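Local coordinates for rieske iron-sulfur protein soxF (Sulfolobus acidocaldarius, PDB 1JM1) that carries a Rieske-type [2Fe-2S] cluster on its soluble domain and probably passes electrons within an archaeal respiratory chain, at residues A[49-53]-A[115-120]; A[55-61]-A[133-137]; A[97-101]-A[193-197]; A[127-133]-A[142-148]; A[167-171]-A[181-185]. All blocks are in the same frame, centred on the assembly; numbering follows the deposited sequence.

Contacts 1 and 2 follow each other along the 49-61 region. Both pack it against turns at the ends of strands 114-116 and 130-132 of one sheet, and both are partly buried. Contact 1 is mostly apolar; contact 2 adds a watery rim around a lysine. Contact 4 shares Leu133 with contact 2 and runs from that core up to the iron-sulfur cluster. Contact 3 lies at the surface, also beside the cluster, and depends on two direct hydrogen bonds. Contact 5 is fully buried, away from the cluster, and its cross-segment hydrogen bonds involve one asparagine. It touches contact 4 through Arg146, which hydrogen-bonds the carbonyl of Pro170 and, weakly, that of Tyr171.

Contact 1 (A[49-53]-A[115-120]); sequences LQALT and LYAKGA
Residues 49-53 form a single short helical turn, closed by Thr53 N to Leu49 O at 3.0 Å. Residues 115-120 leave strand 114-116 at Tyr116 and then turn. Ala117 and Lys118 have helical backbone angles, and Ala120 N bonds to Ala117 O at 3.2 Å. Ala120 itself sits at phi/psi 51/44. The segments come closest at the end of the helical turn, with CA atoms 5.3 Å apart for Leu52 and Ala117 and 4.8 Å apart for Thr53 and Lys118. This joins helix 49-53 to the hairpin connection between strands 114-116 and 121-123 of the Rieske domain. Ala120 also bonds through its backbone to Leu133, next to strand 130-132. Leu52 points toward the turn with chi1 t and chi2 p. Its CD1 meets Leu115 CD2 at 3.8 Å and Ala117 CB at 3.7 Å, and its CD2 lies 4.0 Å from Ala120 CB. Leu49, with chi1 m and chi2 t, brings CD2 to 4.0 Å from Ala120 CB. Thr53 has chi1 p, so OG1 turns back to Leu49 O at 2.8 Å. Its CG2 then faces the turn, 3.7 Å from Ala120 CB and 3.3 Å from Ala117 O. At the solvent side one water bridges the segments, 2.7 Å from Thr53 O and 2.7 Å from Lys118 O.

Contact 2 (A[55-61]-A[133-137]); sequences QQITEIP and LKDGG
Lys134 is the main side chain here. Its chi1 is p and its chi2 and chi3 are t, so the chain reaches out to Ile57; chi4 p then bends NZ toward the waters at Gln55. Ile57, with chi1 m and chi2 t, points toward it and puts CD1 3.2 Å from Lys134 CD, a very tight approach; both residues have a second conformer. Gln55 has chi1 m and chi2 t, and its OE1 lies 3.9 Å from Lys134 CE. Two waters bridge the ends. One accepts from Gln55 NE2 at 2.6 Å and Lys134 NZ at 2.9 Å. The other donates to Gln55 OE1 at 3.0 Å and accepts from Lys134 NZ at 2.7 Å. Residues 55-58 are irregular, with an inverse gamma turn at Gln56, and lead into strand 59-61. Residues 133-137 make the turn between strands 130-132 and 138-141 of the Rieske domain, with Gly136 N bonded to Leu133 O at 3.1 Å. Ile60, chi1 p and chi2 t, packs CG2 3.3 Å from Lys134 O and CD1 4.0 Å from Gly136 CA. Pro61 CA is 5.1 Å from Gly136 CA. Gly136 has phi/psi 85/16; a CB there would clash with Pro61 O, which makes a CA-H...O contact with Gly136 CA at 3.4 Å.

Contact 3 (A[97-101]-A[193-197]); sequences LGCQL and YSVPN. With FES (Fe2/s2 (inorganic) cluster), chain C.
Tyr193 OH donates to Gly98 O at 2.7 Å, and Gln100 NE2 donates to Ser194 O at 2.9 Å with a nearly straight angle of 176°. Both bonds tie the first cluster-binding loop of the Rieske domain to a late loop of the chain. A water adds a bridge, donating to Gln100 OE1 at 3.1 Å and accepting from Ser194 N at 3.0 Å. Gln100 is stretched out, chi1 and chi2 both t, and points toward residues 193-197. Tyr193, chi1 m, points back, with Gly98 O and Gln100 OE1 at its ring edge. Neither segment is helix or strand, and the nearest CA atoms, of Gln100 and Tyr193, are 7.3 Å apart. Gly98 has phi/psi 79/12. On the cluster side, Leu97 N is 3.3 Å and Cys99 N 3.6 Å from the sulfide S2. Cys99 also forms the disulfide with Cys126 that links the two cluster-binding loops, as in the Rieske proteins of cytochrome bc complexes. Packing is light: Tyr193 CB lies 3.6 Å from Gln100 OE1, and Pro196 CD is 4.2 Å from Gln100 NE2. Tyr193 and Gln100 both rest on Pro43 of strand 43-48, while Val195 and Pro196 lie on Phe34 of strand 32-36.

Contact 4 (A[127-133]-A[142-148]); sequences HGSIYAL and GPAPRPL. With FES (Fe2/s2 (inorganic) cluster), chain C.
This contact packs the second cluster-binding loop and strand 130-132 against the proline-rich loop 142-148, within the Rieske [2Fe-2S] fold. The proline loop after strand 138-141 is a known part of Rieske cluster-binding regions. The CA atoms of Ser129 and Gly142 are 4.0 Å apart, and those of Tyr131 and Leu148 are 6.5 Å apart; between them the loop bows outward. Gly142 has phi/psi 83/-176, and a CB there would clash with Gly128 O and Ser129 CA. Pro143 sits beside the cluster ligand His127, with CD 3.3 Å from His127 O and CG 3.8 Å from His127 CB. Ser129, chi1 m, places OG 3.1 Å from the sulfide S1, and Ala144 N gives OG a weak hydrogen bond at 3.0 Å. Tyr131, chi1 m, fills the bow. Its OH is 3.3 Å from Ala144 CB and bonds to Val95 N in the first cluster-binding loop. Leu148 CB lies over one ring face of Tyr131 in a CH-pi contact, 3.9 Å from the centroid. Leu148 CD2 also meets Leu133 CD2 at 4.1 Å. His127 coordinates the cluster together with His96, His127 ND1 lying 2.1 Å from FE2.

Contact 5 (A[167-171]-A[181-185]); sequences TNAPY and PQDNL
A 3-10 segment, 181-185, packs in the interior against the end of strand 161-167 and the irregular chain after it. The contact folds the long connection between strands 161-167 and 202-203 back on its own start. The first residue, Pro181, has its CA 4.2 Å from that of Pro170. Pro181 CB lies 3.6 Å from Thr167 O, and Pro181 CD is 4.4 Å from Pro170 CD. Gln182 and Asp183 continue the turn, which closes with Asn184 N to Pro181 O at 2.9 Å. Asp183 OD2 accepts from Thr179 N. Asn184, chi1 m, points toward residues 167-171, and its side-chain amide bridges two of their backbone groups. Its ND2 donates to Ala169 O at 3.1 Å and lies 3.0 Å from Thr167 OG1. Thr167 takes chi1 p, and its OG1 also donates to Ala169 O at 2.9 Å. Asn184 CG lies over one face of the Tyr171 ring. Leu185 ends the segment, its N bonded to Gln182 O at 2.9 Å. Back across the interface, Tyr171 N donates to Asn184 OD1 at 2.8 Å and 176°.

Contact 1 (A[49-53]-A[115-120])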
# COMPACT_ATOMS: atom_id res chain seq x y z
N LEU A 49 1.22 -8.64 -6.38
CA LEU A 49 0.07 -9.47 -6.09
C LEU A 49 0.11 -10.79 -6.82
O LEU A 49 -0.54 -11.76 -6.33
CB LEU A 49 -1.24 -8.75 -6.32
CG LEU A 49 -1.59 -7.64 -5.32
CD1 LEU A 49 -2.90 -6.97 -5.67
CD2 LEU A 49 -1.71 -8.16 -3.88
N GLN A 50 0.80 -10.91 -7.93
CA GLN A 50 0.93 -12.22 -8.60
C GLN A 50 1.89 -13.11 -7.85
O GLN A 50 1.61 -14.30 -7.66
CB GLN A 50 1.35 -11.97 -10.07
CG GLN A 50 1.55 -13.31 -10.82
CD GLN A 50 1.79 -13.03 -12.32
OE1 GLN A 50 1.14 -13.71 -13.05
NE2 GLN A 50 2.72 -12.23 -12.68
N ALA A 51 3.05 -12.58 -7.41
CA ALA A 51 3.91 -13.39 -6.59
C ALA A 51 3.22 -13.85 -5.32
O ALA A 51 3.37 -14.99 -4.88
CB ALA A 51 5.21 -12.61 -6.28
N LEU A 52 2.41 -12.98 -4.74
CA LEU A 52 1.74 -13.29 -3.49
C LEU A 52 0.67 -14.40 -3.68
O LEU A 52 0.62 -15.34 -2.90
CB LEU A 52 1.12 -12.03 -2.91
CG LEU A 52 0.48 -12.22 -1.54
CD1 LEU A 52 1.56 -12.34 -0.46
CD2 LEU A 52 -0.48 -11.05 -1.25
N THR A 53 -0.22 -14.19 -4.65
CA THR A 53 -1.43 -14.99 -4.79
C THR A 53 -1.32 -16.10 -5.83
O THR A 53 -2.20 -17.00 -5.84
CB THR A 53 -2.66 -14.13 -5.19
OG1 THR A 53 -2.51 -13.67 -6.52
CG2 THR A 53 -2.90 -12.97 -4.25
N LEU A 115 -0.70 -11.10 6.46
CA LEU A 115 -1.08 -11.08 5.06
C LEU A 115 -1.37 -12.51 4.62
O LEU A 115 -0.46 -13.35 4.52
CB LEU A 115 0.01 -10.43 4.23
CG LEU A 115 -0.26 -10.31 2.71
CD1 LEU A 115 -1.57 -9.61 2.43
CD2 LEU A 115 0.88 -9.62 2.04
N TYR A 116 -2.63 -12.79 4.39
CA TYR A 116 -3.12 -14.11 3.92
C TYR A 116 -2.82 -14.14 2.43
O TYR A 116 -3.54 -13.54 1.64
CB TYR A 116 -4.60 -14.27 4.24
CG TYR A 116 -5.22 -15.51 3.68
CD1 TYR A 116 -6.34 -15.45 2.89
CD2 TYR A 116 -4.63 -16.79 3.93
CE1 TYR A 116 -6.94 -16.59 2.36
CE2 TYR A 116 -5.23 -17.92 3.38
CZ TYR A 116 -6.36 -17.82 2.59
OH TYR A 116 -6.94 -18.95 2.10
N ALA A 117 -1.77 -14.84 2.05
CA ALA A 117 -1.25 -14.72 0.69
C ALA A 117 -2.24 -15.19 -0.35
O ALA A 117 -2.45 -14.55 -1.38
CB ALA A 117 0.06 -15.52 0.59
N LYS A 118 -2.89 -16.35 -0.07
CA LYS A 118 -3.77 -16.91 -1.11
C LYS A 118 -4.88 -15.94 -1.43
O LYS A 118 -5.34 -15.87 -2.59
CB LYS A 118 -4.36 -18.22 -0.64
CG LYS A 118 -5.23 -18.92 -1.63
CD LYS A 118 -5.64 -20.35 -1.09
CE LYS A 118 -6.85 -20.91 -1.80
NZ LYS A 118 -7.80 -21.85 -1.10
N GLY A 119 -5.37 -15.21 -0.46
CA GLY A 119 -6.50 -14.29 -0.67
C GLY A 119 -6.11 -12.84 -0.81
O GLY A 119 -7.01 -12.01 -0.99
N ALA A 120 -4.86 -12.49 -0.67
CA ALA A 120 -4.41 -11.11 -0.62
C ALA A 120 -5.18 -10.29 0.39
O ALA A 120 -5.54 -9.14 0.13
CB ALA A 120 -4.41 -10.45 -2.00
O HOH W 1 -4.77 -17.17 -4.90

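Contact 2 (A[55-61]-A[133-137])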
# COMPACT_ATOMS: atom_id res chain seq x y z
N GLN A 55 -2.03 -15.49 -8.91
CA GLN A 55 -3.00 -14.95 -9.85
C GLN A 55 -2.46 -13.71 -10.55
O GLN A 55 -1.80 -12.89 -9.93
CB GLN A 55 -4.31 -14.60 -9.19
CG GLN A 55 -5.02 -15.72 -8.50
CD GLN A 55 -6.33 -15.32 -7.87
OE1 GLN A 55 -6.61 -15.66 -6.71
NE2 GLN A 55 -7.16 -14.54 -8.54
N GLN A 56 -2.78 -13.60 -11.84
CA GLN A 56 -2.30 -12.44 -12.61
C GLN A 56 -3.16 -11.26 -12.35
O GLN A 56 -4.00 -10.87 -13.20
CB GLN A 56 -2.32 -12.86 -14.10
CG GLN A 56 -1.51 -11.92 -15.00
CD GLN A 56 -1.55 -12.10 -16.50
OE1 GLN A 56 -0.52 -11.92 -17.18
NE2 GLN A 56 -2.69 -12.51 -17.06
N ILE A 57 -3.03 -10.59 -11.29
CA ILE A 57 -3.81 -9.41 -10.89
C ILE A 57 -3.09 -8.18 -11.42
O ILE A 57 -1.99 -7.85 -10.95
CB ILE A 57 -4.02 -9.38 -9.37
CG1 ILE A 57 -4.81 -10.64 -8.88
CG2 ILE A 57 -4.75 -8.11 -8.98
CD1 ILE A 57 -4.50 -10.87 -7.41
N THR A 58 -3.71 -7.50 -12.37
CA THR A 58 -3.09 -6.38 -13.05
C THR A 58 -3.86 -5.08 -12.88
O THR A 58 -3.36 -4.04 -13.31
CB THR A 58 -2.85 -6.63 -14.54
OG1 THR A 58 -4.09 -6.85 -15.18
CG2 THR A 58 -1.97 -7.87 -14.78
N GLU A 59 -5.03 -5.09 -12.27
CA GLU A 59 -5.83 -3.87 -12.10
C GLU A 59 -6.80 -4.14 -10.94
O GLU A 59 -7.39 -5.22 -10.89
CB GLU A 59 -6.55 -3.58 -13.40
CG GLU A 59 -7.34 -2.28 -13.39
CD GLU A 59 -7.93 -1.97 -14.77
OE1 GLU A 59 -8.03 -2.84 -15.66
OE2 GLU A 59 -8.27 -0.80 -15.01
N ILE A 60 -6.93 -3.15 -10.08
CA ILE A 60 -7.82 -3.25 -8.92
C ILE A 60 -8.66 -1.95 -8.92
O ILE A 60 -8.25 -0.91 -9.44
CB ILE A 60 -7.11 -3.49 -7.63
CG1 ILE A 60 -6.25 -2.30 -7.19
CG2 ILE A 60 -6.26 -4.75 -7.68
CD1 ILE A 60 -5.41 -2.49 -5.96
N PRO A 61 -9.83 -1.96 -8.25
CA PRO A 61 -10.65 -0.75 -8.26
C PRO A 61 -10.10 0.30 -7.32
O PRO A 61 -9.44 -0.01 -6.34
CB PRO A 61 -12.03 -1.25 -7.76
CG PRO A 61 -11.99 -2.75 -7.78
CD PRO A 61 -10.51 -3.09 -7.62
N LEU A 133 -6.86 -6.64 -0.48
CA LEU A 133 -5.97 -5.85 -1.34
C LEU A 133 -6.31 -6.01 -2.81
O LEU A 133 -6.24 -5.03 -3.57
CB LEU A 133 -4.52 -6.24 -1.09
CG LEU A 133 -4.03 -6.11 0.36
CD1 LEU A 133 -2.52 -6.37 0.40
CD2 LEU A 133 -4.36 -4.75 0.97
N LYS A 134 -6.65 -7.23 -3.27
CA LYS A 134 -6.92 -7.40 -4.68
C LYS A 134 -8.29 -6.80 -5.06
O LYS A 134 -8.56 -6.67 -6.24
CB LYS A 134 -6.56 -8.81 -5.02
CG LYS A 134 -7.48 -9.87 -4.76
CD LYS A 134 -6.95 -11.21 -5.37
CE LYS A 134 -7.60 -12.46 -4.75
NZ LYS A 134 -9.07 -12.44 -5.09
N ASP A 135 -9.10 -6.40 -4.10
CA ASP A 135 -10.35 -5.69 -4.31
C ASP A 135 -10.21 -4.22 -3.96
O ASP A 135 -11.19 -3.53 -3.71
CB ASP A 135 -11.49 -6.38 -3.57
CG ASP A 135 -11.74 -7.78 -4.08
OD1 ASP A 135 -11.90 -8.69 -3.25
OD2 ASP A 135 -11.79 -7.98 -5.33
N GLY A 136 -8.98 -3.67 -4.01
CA GLY A 136 -8.78 -2.26 -3.81
C GLY A 136 -8.67 -1.82 -2.38
O GLY A 136 -8.76 -0.63 -2.09
N GLY A 137 -8.43 -2.77 -1.45
CA GLY A 137 -8.26 -2.45 -0.04
C GLY A 137 -9.54 -2.34 0.75
O GLY A 137 -9.51 -1.90 1.88
O HOH W 2 -9.17 -12.97 -7.99
O HOH W 3 -9.19 -15.09 -5.20

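Contact 3 (A[97-101]-A[193-197])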
# COMPACT_ATOMS: atom_id res chain seq x y z
N LEU A 97 -7.82 2.27 13.87
CA LEU A 97 -7.22 2.94 15.03
C LEU A 97 -5.74 3.03 14.92
O LEU A 97 -5.02 3.22 15.92
CB LEU A 97 -7.66 2.29 16.35
CG LEU A 97 -8.11 3.23 17.45
CD1 LEU A 97 -9.35 4.06 17.04
CD2 LEU A 97 -8.34 2.44 18.71
N GLY A 98 -5.15 3.02 13.70
CA GLY A 98 -3.78 3.42 13.53
C GLY A 98 -2.74 2.42 13.90
O GLY A 98 -1.54 2.79 13.98
N CYS A 99 -3.10 1.14 14.13
CA CYS A 99 -2.03 0.16 14.26
C CYS A 99 -1.28 0.00 12.95
O CYS A 99 -1.85 0.16 11.87
CB CYS A 99 -2.61 -1.20 14.70
SG CYS A 99 -2.97 -1.14 16.49
N GLN A 100 -0.01 -0.34 13.05
CA GLN A 100 0.78 -0.65 11.88
C GLN A 100 0.48 -2.07 11.45
O GLN A 100 0.45 -3.00 12.26
CB GLN A 100 2.27 -0.43 12.19
CG GLN A 100 3.13 -0.55 10.97
CD GLN A 100 4.52 -0.01 11.13
OE1 GLN A 100 4.94 0.41 12.21
NE2 GLN A 100 5.26 0.04 10.04
N LEU A 101 0.27 -2.27 10.16
CA LEU A 101 -0.23 -3.54 9.65
C LEU A 101 0.93 -4.50 9.36
O LEU A 101 1.89 -4.13 8.66
CB LEU A 101 -1.04 -3.30 8.38
CG LEU A 101 -2.33 -2.54 8.60
CD1 LEU A 101 -2.88 -2.01 7.27
CD2 LEU A 101 -3.40 -3.36 9.31
N TYR A 193 6.01 5.62 13.39
CA TYR A 193 6.13 4.29 12.83
C TYR A 193 7.49 4.14 12.13
O TYR A 193 7.92 5.10 11.38
CB TYR A 193 5.07 4.02 11.77
CG TYR A 193 3.65 4.29 12.22
CD1 TYR A 193 3.03 5.48 11.90
CD2 TYR A 193 2.95 3.37 12.95
CE1 TYR A 193 1.73 5.73 12.29
CE2 TYR A 193 1.62 3.60 13.37
CZ TYR A 193 1.03 4.78 13.04
OH TYR A 193 -0.25 5.12 13.42
N SER A 194 8.05 3.06 12.40
CA SER A 194 9.25 2.61 11.58
C SER A 194 8.87 1.80 10.31
O SER A 194 7.87 1.27 10.11
CB SER A 194 10.26 1.87 12.40
OG SER A 194 9.55 0.98 13.24
N VAL A 195 9.83 1.69 9.47
CA VAL A 195 9.81 1.09 8.16
C VAL A 195 10.65 -0.17 8.31
O VAL A 195 11.86 -0.11 8.59
CB VAL A 195 10.40 1.98 7.05
CG1 VAL A 195 10.41 1.27 5.70
CG2 VAL A 195 9.56 3.30 6.92
N PRO A 196 10.04 -1.34 8.16
CA PRO A 196 10.82 -2.62 8.22
C PRO A 196 11.93 -2.71 7.19
O PRO A 196 11.77 -2.13 6.09
CB PRO A 196 9.76 -3.69 7.91
CG PRO A 196 8.51 -2.98 8.43
CD PRO A 196 8.59 -1.52 8.02
N ASN A 197 13.03 -3.36 7.57
CA ASN A 197 14.09 -3.63 6.57
C ASN A 197 13.61 -4.69 5.57
O ASN A 197 12.89 -5.59 5.86
CB ASN A 197 15.39 -4.09 7.24
CG ASN A 197 16.05 -3.02 8.13
OD1 ASN A 197 16.06 -1.82 7.84
ND2 ASN A 197 16.63 -3.55 9.21
FE1 FES C . -6.44 -2.07 12.98
FE2 FES C . -8.21 -1.51 14.97
S1 FES C . -8.38 -3.16 13.43
S2 FES C . -6.23 -0.50 14.59
O HOH W 4 6.92 1.15 14.44

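Contact 4 (A[127-133]-A[142-148])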
# COMPACT_ATOMS: atom_id res chain seq x y z
N HIS A 127 -7.72 -4.99 16.16
CA HIS A 127 -9.17 -5.22 16.29
C HIS A 127 -9.71 -6.05 15.13
O HIS A 127 -10.92 -6.18 15.00
CB HIS A 127 -10.02 -3.96 16.52
CG HIS A 127 -9.37 -2.99 17.46
ND1 HIS A 127 -8.50 -2.03 16.97
CD2 HIS A 127 -9.40 -2.91 18.79
CE1 HIS A 127 -8.05 -1.39 18.03
NE2 HIS A 127 -8.57 -1.88 19.14
N GLY A 128 -8.87 -6.68 14.31
CA GLY A 128 -9.33 -7.65 13.33
C GLY A 128 -9.91 -7.07 12.05
O GLY A 128 -10.59 -7.80 11.29
N SER A 129 -9.62 -5.82 11.70
CA SER A 129 -9.95 -5.33 10.37
C SER A 129 -9.23 -6.14 9.32
O SER A 129 -8.04 -6.42 9.46
CB SER A 129 -9.61 -3.86 10.21
OG SER A 129 -10.34 -3.06 11.07
N ILE A 130 -9.95 -6.51 8.25
CA ILE A 130 -9.36 -7.24 7.13
C ILE A 130 -9.61 -6.43 5.86
O ILE A 130 -10.76 -6.16 5.52
CB ILE A 130 -9.88 -8.67 6.99
CG1 ILE A 130 -9.68 -9.46 8.33
CG2 ILE A 130 -9.22 -9.37 5.83
CD1 ILE A 130 -10.18 -10.89 8.28
N TYR A 131 -8.52 -6.13 5.17
CA TYR A 131 -8.54 -5.38 3.91
C TYR A 131 -8.24 -6.31 2.76
O TYR A 131 -7.24 -7.03 2.76
CB TYR A 131 -7.49 -4.30 3.96
CG TYR A 131 -7.63 -3.32 5.12
CD1 TYR A 131 -6.81 -3.45 6.25
CD2 TYR A 131 -8.56 -2.31 5.09
CE1 TYR A 131 -6.94 -2.56 7.29
CE2 TYR A 131 -8.67 -1.38 6.12
CZ TYR A 131 -7.84 -1.52 7.22
OH TYR A 131 -7.93 -0.57 8.21
N ALA A 132 -9.13 -6.31 1.74
CA ALA A 132 -8.99 -7.17 0.58
C ALA A 132 -8.18 -6.42 -0.46
O ALA A 132 -8.71 -5.61 -1.24
CB ALA A 132 -10.36 -7.56 0.08
N LEU A 133 -6.86 -6.64 -0.48
CA LEU A 133 -5.97 -5.85 -1.34
C LEU A 133 -6.31 -6.01 -2.81
O LEU A 133 -6.24 -5.03 -3.57
CB LEU A 133 -4.52 -6.24 -1.09
CG LEU A 133 -4.03 -6.11 0.36
CD1 LEU A 133 -2.52 -6.37 0.40
CD2 LEU A 133 -4.36 -4.75 0.97
N GLY A 142 -14.31 -6.82 10.32
CA GLY A 142 -13.78 -5.98 11.36
C GLY A 142 -14.24 -4.56 11.23
O GLY A 142 -15.07 -4.21 10.40
N PRO A 143 -13.72 -3.70 12.11
CA PRO A 143 -14.32 -2.39 12.34
C PRO A 143 -13.84 -1.24 11.49
O PRO A 143 -14.40 -0.13 11.58
CB PRO A 143 -14.03 -2.14 13.86
CG PRO A 143 -12.71 -2.81 14.05
CD PRO A 143 -12.81 -4.07 13.23
N ALA A 144 -12.83 -1.39 10.65
CA ALA A 144 -12.30 -0.27 9.90
C ALA A 144 -13.41 0.34 9.08
O ALA A 144 -14.19 -0.37 8.43
CB ALA A 144 -11.17 -0.71 8.97
N PRO A 145 -13.51 1.66 9.07
CA PRO A 145 -14.69 2.30 8.45
C PRO A 145 -14.54 2.65 7.00
O PRO A 145 -15.50 3.17 6.41
CB PRO A 145 -14.85 3.57 9.32
CG PRO A 145 -13.42 3.94 9.62
CD PRO A 145 -12.78 2.62 9.94
N ARG A 146 -13.39 2.39 6.39
CA ARG A 146 -13.13 2.77 5.02
C ARG A 146 -11.96 1.93 4.52
O ARG A 146 -11.23 1.34 5.32
CB ARG A 146 -12.83 4.25 4.91
CG ARG A 146 -11.59 4.70 5.68
CD ARG A 146 -11.49 6.20 5.70
NE ARG A 146 -10.29 6.73 6.39
CZ ARG A 146 -9.18 7.08 5.82
NH1 ARG A 146 -8.94 6.88 4.54
NH2 ARG A 146 -8.22 7.64 6.58
N PRO A 147 -11.77 1.89 3.20
CA PRO A 147 -10.71 1.04 2.62
C PRO A 147 -9.31 1.51 2.99
O PRO A 147 -9.02 2.70 3.22
CB PRO A 147 -10.95 1.14 1.12
CG PRO A 147 -12.42 1.47 1.00
CD PRO A 147 -12.65 2.43 2.14
N LEU A 148 -8.37 0.57 2.95
CA LEU A 148 -6.97 0.88 3.14
C LEU A 148 -6.46 1.76 1.99
O LEU A 148 -6.61 1.37 0.83
CB LEU A 148 -6.15 -0.41 3.21
CG LEU A 148 -4.68 -0.22 3.58
CD1 LEU A 148 -4.55 0.30 5.01
CD2 LEU A 148 -3.96 -1.57 3.46
FE1 FES C . -6.44 -2.07 12.98
FE2 FES C . -8.21 -1.51 14.97
S1 FES C . -8.38 -3.16 13.43
S2 FES C . -6.23 -0.50 14.59

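Contact 5 (A[167-171]-A[181-185])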
# COMPACT_ATOMS: atom_id res chain seq x y z
N THR A 167 -1.68 9.25 -3.53
CA THR A 167 -2.53 8.29 -2.84
C THR A 167 -3.95 8.52 -3.26
O THR A 167 -4.31 9.61 -3.71
CB THR A 167 -2.40 8.33 -1.30
OG1 THR A 167 -2.97 9.54 -0.80
CG2 THR A 167 -0.95 8.24 -0.86
N ASN A 168 -4.80 7.51 -3.09
CA ASN A 168 -6.21 7.65 -3.42
C ASN A 168 -7.04 8.21 -2.28
O ASN A 168 -8.22 8.53 -2.47
CB ASN A 168 -6.84 6.36 -3.91
CG ASN A 168 -6.92 5.27 -2.85
OD1 ASN A 168 -6.27 5.38 -1.79
ND2 ASN A 168 -7.66 4.21 -3.13
N ALA A 169 -6.45 8.38 -1.08
CA ALA A 169 -7.18 8.75 0.13
C ALA A 169 -6.22 9.22 1.14
O ALA A 169 -5.00 8.86 1.12
CB ALA A 169 -7.93 7.53 0.64
N PRO A 170 -6.68 9.97 2.14
CA PRO A 170 -5.84 10.29 3.31
C PRO A 170 -5.55 9.05 4.12
O PRO A 170 -6.39 8.14 4.27
CB PRO A 170 -6.75 11.25 4.13
CG PRO A 170 -8.15 10.84 3.72
CD PRO A 170 -8.05 10.52 2.26
N TYR A 171 -4.37 9.03 4.71
CA TYR A 171 -4.01 8.02 5.71
C TYR A 171 -4.81 8.26 7.00
O TYR A 171 -5.53 9.26 7.15
CB TYR A 171 -2.51 8.14 6.00
CG TYR A 171 -1.59 7.89 4.82
CD1 TYR A 171 -0.33 8.46 4.82
CD2 TYR A 171 -1.93 7.09 3.74
CE1 TYR A 171 0.55 8.25 3.79
CE2 TYR A 171 -1.03 6.88 2.69
CZ TYR A 171 0.21 7.46 2.72
OH TYR A 171 1.05 7.23 1.67
N PRO A 181 -6.48 13.45 0.12
CA PRO A 181 -5.20 12.75 -0.06
C PRO A 181 -3.99 13.64 0.27
O PRO A 181 -3.04 13.20 0.89
CB PRO A 181 -5.26 12.35 -1.54
CG PRO A 181 -6.75 12.20 -1.80
CD PRO A 181 -7.37 13.34 -1.04
N GLN A 182 -4.04 14.91 -0.17
CA GLN A 182 -2.91 15.82 0.01
C GLN A 182 -2.64 16.15 1.45
O GLN A 182 -1.52 16.57 1.78
CB GLN A 182 -3.12 17.11 -0.81
CG GLN A 182 -3.02 16.90 -2.34
CD GLN A 182 -4.35 16.47 -2.96
OE1 GLN A 182 -5.35 16.22 -2.32
NE2 GLN A 182 -4.33 16.45 -4.30
N ASP A 183 -3.59 15.90 2.36
CA ASP A 183 -3.31 16.02 3.79
C ASP A 183 -2.28 14.98 4.25
O ASP A 183 -1.79 15.10 5.38
CB ASP A 183 -4.58 15.98 4.60
CG ASP A 183 -5.40 17.25 4.49
OD1 ASP A 183 -4.84 18.31 4.04
OD2 ASP A 183 -6.57 17.16 4.88
N ASN A 184 -1.94 14.01 3.44
CA ASN A 184 -0.82 13.12 3.75
C ASN A 184 0.51 13.87 3.73
O ASN A 184 1.49 13.36 4.27
CB ASN A 184 -0.80 11.94 2.81
CG ASN A 184 -1.97 11.03 3.04
OD1 ASN A 184 -2.53 11.02 4.14
ND2 ASN A 184 -2.33 10.22 2.05
N LEU A 185 0.54 15.05 3.15
CA LEU A 185 1.75 15.89 3.17
C LEU A 185 1.91 16.64 4.46
O LEU A 185 2.94 17.31 4.65
CB LEU A 185 1.71 16.86 1.97
CG LEU A 185 1.68 16.16 0.59
CD1 LEU A 185 1.29 17.17 -0.49
CD2 LEU A 185 3.01 15.51 0.28